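Local coordinates for protein N-formylglutamate amidohydrolase (Ralstonia eutropha, PDB 2Q7S) that binds a zinc ion and is probably a metal-dependent hydrolase of the N-formylglutamate amidohydrolase family, at residues A[24-32]-A[65-73]. Residues are numbered along the deposited sequence; the frame is centred on the assembly and turned at random.
Sequences LPLVCDSPH and VPRVGGTLL. With ZN (zinc ion), chain C.
Strand 26-30 and the start of strand 71-75 lie side by side in the central mixed sheet of this zinc-binding protein, probably a hydrolase, and the first of them leads directly into the metal site. V27, C28 and D29 pair with T71, L72 and L73, with the two strands nearly parallel. The ladder alternates as parallel strands do: T71 N gives to L26 O, C28 N gives to T71 O at 2.7 Å, L73 N gives to C28 O and S30 N reaches L73 O at 2.8 Å. In all four the donor lies nearly in line with the acceptor's C=O bond. Ahead of strand 26-30, L24 N donates to G69 O at 2.9 Å, but from 46° above the carbonyl plane, as the chains leave regular pairing. Glycine suits both positions here: G69 has a positive phi (108°), and G70 brings its bare CA to 3.2 Å from L26 O, close beside V65.

C28, L72 and V65 form an apolar patch on one face. The small thiol of C28, beside its own backbone N (chi1 -61°), rests on both V65 methyls, with SG 3.8 Å from CG1, while L72 CD1 packs on C28 CB. V27, D29, T71 and L73 lie on the other face, where V27 and L73 touch helix 134-163; T71 and L73 also touch L16 of the adjoining strand 14-17. The buried D29 carboxylate shares its oxygens among Y148, H168 and N170, which fix its rotation. On its far edge strand 26-30 bonds to strand 166-174, which carries H172. Past P31, whose CG sits over the imidazole face of H32, the ring joins D55 and H172 in holding the metal; H32 NE2 is hydrogen-bonded to D83 OD1, and H32 ND1 binds the zinc ion at 2.1 Å.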
ATOM      1  N   LEU A  24     -13.035 -12.643  -9.595  1.00  9.02           N
ATOM      2  CA  LEU A  24     -12.778 -13.420  -8.343  1.00  7.45           C
ATOM      3  C   LEU A  24     -12.675 -12.430  -7.210  1.00  7.75           C
ATOM      4  O   LEU A  24     -12.340 -11.270  -7.457  1.00 10.19           O
ATOM      5  CB  LEU A  24     -11.438 -14.163  -8.487  1.00 11.71           C
ATOM      6  CG  LEU A  24     -11.456 -15.356  -9.457  1.00 12.48           C
ATOM      7  CD1 LEU A  24     -10.005 -15.846  -9.720  1.00 14.13           C
ATOM      8  CD2 LEU A  24     -12.305 -16.493  -8.879  1.00 16.30           C
ATOM      9  N   PRO A  25     -12.911 -12.850  -5.956  1.00  7.85           N
ATOM     10  CA  PRO A  25     -12.790 -11.873  -4.847  1.00 12.49           C
ATOM     11  C   PRO A  25     -11.343 -11.650  -4.360  1.00 14.43           C
ATOM     12  O   PRO A  25     -10.999 -11.944  -3.201  1.00  7.87           O
ATOM     13  CB  PRO A  25     -13.571 -12.533  -3.728  1.00 11.12           C
ATOM     14  CG  PRO A  25     -13.415 -14.040  -3.983  1.00 12.72           C
ATOM     15  CD  PRO A  25     -13.304 -14.195  -5.490  1.00 11.58           C
ATOM     16  N   LEU A  26     -10.529 -11.169  -5.265  1.00 13.26           N
ATOM     17  CA  LEU A  26      -9.167 -10.744  -5.016  1.00 12.56           C
ATOM     18  C   LEU A  26      -9.167  -9.266  -5.311  1.00 12.37           C
ATOM     19  O   LEU A  26      -9.305  -8.830  -6.470  1.00 12.23           O
ATOM     20  CB  LEU A  26      -8.221 -11.486  -5.938  1.00 13.70           C
ATOM     21  CG  LEU A  26      -6.773 -10.986  -5.863  1.00 17.04           C
ATOM     22  CD1 LEU A  26      -6.168 -11.398  -4.557  1.00 16.50           C
ATOM     23  CD2 LEU A  26      -6.004 -11.518  -7.085  1.00 13.96           C
ATOM     24  N   VAL A  27      -9.020  -8.468  -4.267  1.00 11.02           N
ATOM     25  CA  VAL A  27      -9.049  -7.002  -4.414  1.00 13.66           C
ATOM     26  C   VAL A  27      -7.685  -6.511  -3.934  1.00 14.48           C
ATOM     27  O   VAL A  27      -7.263  -6.860  -2.826  1.00 12.81           O
ATOM     28  CB  VAL A  27     -10.162  -6.380  -3.556  1.00 15.08           C
ATOM     29  CG1 VAL A  27     -10.132  -4.830  -3.602  1.00 13.85           C
ATOM     30  CG2 VAL A  27     -11.499  -6.926  -3.978  1.00 18.45           C
ATOM     31  N   CYS A  28      -7.005  -5.715  -4.768  1.00 12.03           N
ATOM     32  CA  CYS A  28      -5.626  -5.305  -4.501  1.00 12.57           C
ATOM     33  C   CYS A  28      -5.518  -3.793  -4.554  1.00 16.30           C
ATOM     34  O   CYS A  28      -6.048  -3.180  -5.474  1.00 18.15           O
ATOM     35  CB  CYS A  28      -4.674  -5.973  -5.483  1.00 12.86           C
ATOM     36  SG  CYS A  28      -4.681  -7.739  -5.391  1.00 17.28           S
ATOM     37  N   ASP A  29      -4.911  -3.159  -3.535  1.00 16.23           N
ATOM     38  CA  ASP A  29      -4.670  -1.740  -3.668  1.00 14.30           C
ATOM     39  C   ASP A  29      -3.190  -1.331  -3.520  1.00  9.54           C
ATOM     40  O   ASP A  29      -2.478  -1.925  -2.774  1.00 13.56           O
ATOM     41  CB  ASP A  29      -5.597  -0.918  -2.825  1.00 13.05           C
ATOM     42  CG  ASP A  29      -5.201  -0.847  -1.417  1.00 14.71           C
ATOM     43  OD1 ASP A  29      -5.065  -1.914  -0.809  1.00 17.65           O
ATOM     44  OD2 ASP A  29      -5.089   0.299  -0.900  1.00 11.30           O
ATOM     45  N   SER A  30      -2.802  -0.333  -4.318  1.00 14.37           N
ATOM     46  CA  SER A  30      -1.469   0.279  -4.303  1.00 12.04           C
ATOM     47  C   SER A  30      -1.723   1.751  -3.857  1.00 11.63           C
ATOM     48  O   SER A  30      -1.906   2.680  -4.696  1.00 10.66           O
ATOM     49  CB  SER A  30      -0.807   0.159  -5.686  1.00 11.54           C
ATOM     50  OG  SER A  30       0.456   0.805  -5.830  1.00 14.00           O
ATOM     51  N   PRO A  31      -1.660   1.998  -2.540  1.00  9.91           N
ATOM     52  CA  PRO A  31      -1.945   3.364  -2.024  1.00  9.86           C
ATOM     53  C   PRO A  31      -0.829   4.407  -2.200  1.00 12.86           C
ATOM     54  O   PRO A  31      -1.057   5.593  -2.007  1.00 15.01           O
ATOM     55  CB  PRO A  31      -2.188   3.123  -0.532  1.00  9.21           C
ATOM     56  CG  PRO A  31      -1.400   1.898  -0.234  1.00  5.11           C
ATOM     57  CD  PRO A  31      -1.403   1.032  -1.453  1.00 11.26           C
ATOM     58  N   HIS A  32       0.382   3.941  -2.474  1.00 13.20           N
ATOM     59  CA  HIS A  32       1.568   4.738  -2.401  1.00 12.42           C
ATOM     60  C   HIS A  32       2.276   5.013  -3.689  1.00 12.17           C
ATOM     61  O   HIS A  32       3.303   5.658  -3.664  1.00 13.38           O
ATOM     62  CB  HIS A  32       2.497   4.072  -1.418  1.00 14.97           C
ATOM     63  CG  HIS A  32       1.994   4.140  -0.022  1.00 15.87           C
ATOM     64  ND1 HIS A  32       2.482   3.349   0.983  1.00 15.47           N
ATOM     65  CD2 HIS A  32       1.030   4.914   0.537  1.00 10.75           C
ATOM     66  CE1 HIS A  32       1.849   3.634   2.109  1.00 19.00           C
ATOM     67  NE2 HIS A  32       0.970   4.591   1.870  1.00 12.82           N
ATOM     68  N   VAL A  65      -3.080  -8.551 -11.919  1.00 16.00           N
ATOM     69  CA  VAL A  65      -4.212  -8.718 -11.050  1.00 13.80           C
ATOM     70  C   VAL A  65      -5.596  -8.761 -11.769  1.00 13.27           C
ATOM     71  O   VAL A  65      -6.339  -9.716 -11.525  1.00 10.26           O
ATOM     72  CB  VAL A  65      -4.167  -7.652  -9.888  1.00 15.76           C
ATOM     73  CG1 VAL A  65      -5.516  -7.574  -9.138  1.00 14.66           C
ATOM     74  CG2 VAL A  65      -3.083  -8.023  -8.918  1.00 12.23           C
ATOM     75  N   PRO A  66      -5.959  -7.725 -12.601  1.00 14.40           N
ATOM     76  CA  PRO A  66      -7.198  -7.722 -13.353  1.00 13.38           C
ATOM     77  C   PRO A  66      -7.189  -8.755 -14.499  1.00 12.93           C
ATOM     78  O   PRO A  66      -8.237  -9.257 -14.887  1.00 12.77           O
ATOM     79  CB  PRO A  66      -7.272  -6.261 -13.866  1.00 15.31           C
ATOM     80  CG  PRO A  66      -5.911  -5.900 -14.032  1.00 14.87           C
ATOM     81  CD  PRO A  66      -5.259  -6.442 -12.830  1.00 14.90           C
ATOM     82  N   ARG A  67      -5.999  -9.186 -14.910  1.00 11.49           N
ATOM     83  CA  ARG A  67      -5.851 -10.185 -15.980  1.00 11.07           C
ATOM     84  C   ARG A  67      -6.202 -11.564 -15.487  1.00 11.17           C
ATOM     85  O   ARG A  67      -6.423 -12.422 -16.279  1.00  9.65           O
ATOM     86  CB  ARG A  67      -4.408 -10.213 -16.502  1.00 10.43           C
ATOM     87  CG  ARG A  67      -3.906  -8.849 -17.071  1.00 14.03           C
ATOM     88  CD  ARG A  67      -2.421  -8.921 -17.486  1.00 15.70           C
ATOM     89  NE  ARG A  67      -2.313  -9.687 -18.726  1.00 23.86           N
ATOM     90  CZ  ARG A  67      -1.253 -10.410 -19.111  1.00 18.34           C
ATOM     91  NH1 ARG A  67      -0.131 -10.421 -18.422  1.00 22.94           N
ATOM     92  NH2 ARG A  67      -1.286 -11.030 -20.275  1.00 26.50           N
ATOM     93  N   VAL A  68      -6.199 -11.776 -14.176  1.00 13.14           N
ATOM     94  CA  VAL A  68      -6.545 -13.055 -13.615  1.00 13.62           C
ATOM     95  C   VAL A  68      -7.886 -12.995 -12.860  1.00 12.60           C
ATOM     96  O   VAL A  68      -8.252 -13.958 -12.230  1.00 15.11           O
ATOM     97  CB  VAL A  68      -5.410 -13.632 -12.708  1.00 15.76           C
ATOM     98  CG1 VAL A  68      -4.114 -13.678 -13.482  1.00 12.72           C
ATOM     99  CG2 VAL A  68      -5.272 -12.816 -11.383  1.00 10.02           C
ATOM    100  N   GLY A  69      -8.639 -11.903 -12.974  1.00 11.38           N
ATOM    101  CA  GLY A  69      -9.966 -11.841 -12.346  1.00 11.55           C
ATOM    102  C   GLY A  69     -10.064 -10.928 -11.136  1.00 11.01           C
ATOM    103  O   GLY A  69     -11.157 -10.657 -10.668  1.00 10.51           O
ATOM    104  N   GLY A  70      -8.930 -10.389 -10.690  1.00 11.80           N
ATOM    105  CA  GLY A  70      -8.900  -9.458  -9.545  1.00 13.70           C
ATOM    106  C   GLY A  70      -9.189  -8.014  -9.868  1.00 12.43           C
ATOM    107  O   GLY A  70      -9.353  -7.610 -11.032  1.00 12.07           O
ATOM    108  N   THR A  71      -9.234  -7.201  -8.818  1.00 14.22           N
ATOM    109  CA  THR A  71      -9.413  -5.767  -8.986  1.00 14.92           C
ATOM    110  C   THR A  71      -8.193  -5.082  -8.418  1.00 12.96           C
ATOM    111  O   THR A  71      -7.744  -5.397  -7.331  1.00 13.09           O
ATOM    112  CB  THR A  71     -10.692  -5.241  -8.290  1.00 14.97           C
ATOM    113  OG1 THR A  71     -11.833  -5.814  -8.924  1.00 16.02           O
ATOM    114  CG2 THR A  71     -10.800  -3.732  -8.431  1.00 13.05           C
ATOM    115  N   LEU A  72      -7.642  -4.169  -9.195  1.00 13.39           N
ATOM    116  CA  LEU A  72      -6.513  -3.378  -8.768  1.00 13.69           C
ATOM    117  C   LEU A  72      -6.855  -1.897  -8.719  1.00 14.25           C
ATOM    118  O   LEU A  72      -7.089  -1.236  -9.736  1.00  9.08           O
ATOM    119  CB  LEU A  72      -5.296  -3.686  -9.630  1.00 11.72           C
ATOM    120  CG  LEU A  72      -4.025  -2.901  -9.260  1.00 15.10           C
ATOM    121  CD1 LEU A  72      -3.493  -3.135  -7.863  1.00 12.10           C
ATOM    122  CD2 LEU A  72      -2.966  -3.276 -10.291  1.00 14.77           C
ATOM    123  N   LEU A  73      -6.856  -1.397  -7.490  1.00 11.74           N
ATOM    124  CA  LEU A  73      -6.962   0.019  -7.204  1.00 13.79           C
ATOM    125  C   LEU A  73      -5.593   0.712  -6.919  1.00 13.35           C
ATOM    126  O   LEU A  73      -4.782   0.243  -6.148  1.00 13.79           O
ATOM    127  CB  LEU A  73      -7.893   0.218  -6.022  1.00 11.54           C
ATOM    128  CG  LEU A  73      -8.024   1.650  -5.408  1.00 16.31           C
ATOM    129  CD1 LEU A  73      -8.767   2.665  -6.346  1.00 13.08           C
ATOM    130  CD2 LEU A  73      -8.744   1.578  -4.088  1.00 12.29           C
TER
HETATM  131 ZN    ZN C 400       3.942   1.817   0.934  1.00 27.23          ZN